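Local coordinates for disulfide bond protein A (Staphylococcus aureus, PDB 3BCI) that probably acts as a thiol-disulfide oxidoreductase of the DsbA subfamily in the thioredoxin family, exchanging disulfides with protein thiols through a redox-active cysteine pair, at residues D20-Y25 with K59-G64. Numbering follows the deposited sequence.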
# COMPACT_ATOMS: atom_id res chain seq x y z
N ASP A 20 2.74 -6.37 -2.46
CA ASP A 20 3.80 -6.39 -1.46
C ASP A 20 4.81 -5.34 -1.91
O ASP A 20 5.12 -5.26 -3.10
CB ASP A 20 4.45 -7.78 -1.42
CG ASP A 20 5.44 -7.94 -0.28
OD1 ASP A 20 6.24 -7.01 -0.04
OD2 ASP A 20 5.43 -9.00 0.38
N TYR A 21 5.33 -4.55 -0.98
CA TYR A 21 6.30 -3.52 -1.33
C TYR A 21 7.59 -4.09 -1.92
O TYR A 21 8.34 -3.38 -2.58
CB TYR A 21 6.63 -2.66 -0.10
CG TYR A 21 5.54 -1.68 0.27
CD1 TYR A 21 5.19 -0.65 -0.59
CD2 TYR A 21 4.85 -1.80 1.48
CE1 TYR A 21 4.17 0.24 -0.28
CE2 TYR A 21 3.82 -0.91 1.80
CZ TYR A 21 3.49 0.10 0.92
OH TYR A 21 2.48 0.98 1.22
N LYS A 22 7.84 -5.37 -1.68
CA LYS A 22 9.05 -6.02 -2.19
C LYS A 22 8.82 -6.68 -3.55
O LYS A 22 9.76 -7.21 -4.15
CB LYS A 22 9.52 -7.10 -1.21
CG LYS A 22 9.91 -6.56 0.16
CD LYS A 22 10.57 -7.63 1.03
CE LYS A 22 11.97 -7.98 0.53
NZ LYS A 22 12.57 -9.09 1.33
N CYS A 23 7.59 -6.62 -4.01
CA CYS A 23 7.25 -7.21 -5.30
C CYS A 23 7.53 -6.30 -6.48
O CYS A 23 6.99 -5.19 -6.59
CB CYS A 23 5.78 -7.64 -5.29
SG CYS A 23 5.19 -8.25 -6.85
N PRO A 24 8.38 -6.77 -7.40
CA PRO A 24 8.76 -6.01 -8.60
C PRO A 24 7.61 -5.57 -9.48
O PRO A 24 7.57 -4.43 -9.93
CB PRO A 24 9.73 -6.95 -9.32
CG PRO A 24 10.32 -7.75 -8.20
CD PRO A 24 9.12 -8.05 -7.35
N TYR A 25 6.67 -6.48 -9.72
CA TYR A 25 5.53 -6.16 -10.57
C TYR A 25 4.58 -5.18 -9.89
O TYR A 25 3.91 -4.40 -10.55
CB TYR A 25 4.78 -7.43 -10.97
CG TYR A 25 5.49 -8.26 -12.02
CD1 TYR A 25 6.73 -7.86 -12.53
CD2 TYR A 25 4.94 -9.45 -12.50
CE1 TYR A 25 7.40 -8.61 -13.49
CE2 TYR A 25 5.60 -10.21 -13.46
CZ TYR A 25 6.83 -9.79 -13.95
OH TYR A 25 7.48 -10.54 -14.91
N LYS A 59 10.89 -11.73 5.83
CA LYS A 59 10.52 -11.30 7.17
C LYS A 59 10.41 -9.79 7.32
O LYS A 59 9.79 -9.31 8.27
CB LYS A 59 11.52 -11.85 8.20
CG LYS A 59 12.96 -11.53 7.88
CD LYS A 59 13.94 -12.15 8.89
CE LYS A 59 14.07 -11.33 10.17
NZ LYS A 59 12.96 -11.54 11.14
N ASP A 60 11.00 -9.04 6.40
CA ASP A 60 10.94 -7.59 6.47
C ASP A 60 9.70 -7.04 5.77
O ASP A 60 9.36 -5.86 5.92
CB ASP A 60 12.21 -6.98 5.86
CG ASP A 60 12.43 -7.39 4.42
OD1 ASP A 60 12.33 -8.60 4.11
OD2 ASP A 60 12.72 -6.50 3.60
N SER A 61 9.01 -7.88 5.00
CA SER A 61 7.80 -7.47 4.29
C SER A 61 6.74 -6.96 5.25
O SER A 61 6.14 -5.91 5.03
CB SER A 61 7.21 -8.63 3.48
OG SER A 61 7.82 -8.75 2.21
N ILE A 62 6.52 -7.71 6.32
CA ILE A 62 5.52 -7.35 7.32
C ILE A 62 5.89 -6.07 8.05
O ILE A 62 5.01 -5.31 8.47
CB ILE A 62 5.34 -8.50 8.35
CG1 ILE A 62 4.08 -8.28 9.19
CG2 ILE A 62 6.57 -8.60 9.26
CD1 ILE A 62 2.78 -8.36 8.38
N VAL A 63 7.19 -5.82 8.21
CA VAL A 63 7.63 -4.61 8.90
C VAL A 63 7.28 -3.41 8.03
O VAL A 63 6.78 -2.40 8.52
CB VAL A 63 9.16 -4.62 9.15
CG1 VAL A 63 9.58 -3.36 9.88
CG2 VAL A 63 9.55 -5.84 9.99
N GLY A 64 7.53 -3.53 6.73
CA GLY A 64 7.21 -2.46 5.81
C GLY A 64 5.71 -2.22 5.81
O GLY A 64 5.26 -1.08 5.74
O HOH W 1 5.87 -5.18 2.26
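Asp20, which meets Ser61, holds CG anti to its backbone N (chi1 -172°), beside the carbonyl carbon, while a chi3 of 71° bends the chain of Lys22, the partner of Asp60, at CE. Ser61 OG donates to the syn lone pair of Asp20 OD2 over 3.0 Å, and Phe56 N donates to the same oxygen. Lys22 N meets Asp20 OD1 at 2.8 Å in a nearly straight bond, on the anti side and 31° out of the carboxylate plane. This closes an Asx turn within the type I turn from Asp20 to Cys23, which leads into the CxxC pair Cys23 and Cys26, able to form a disulfide. A water bridges Asp20 OD1 to Ser61 O. Aspartate suits this place because its two oxygens serve both segments at once. Lysine is long enough to pass its CD 3.2 Å from Ser61 OG and still bring NZ to the syn lone pair of Asp60 OD1 at 2.8 Å, the two side chains crossing at about a right angle. NZ shares its three N-H groups among Asp60 and the carbonyls of Leu57, Glu93 and Lys95; Leu98 N donates to Asp60 OD2. Tyr21 CE2 lies 4.2 Å from Gly64 O, its OH hydrogen-bonded to Ser68 and Gln83. Lys22 and Asp60 are a buried ion pair and Asp20 is met by neutral donors, which probably offsets the cost of burying these charges.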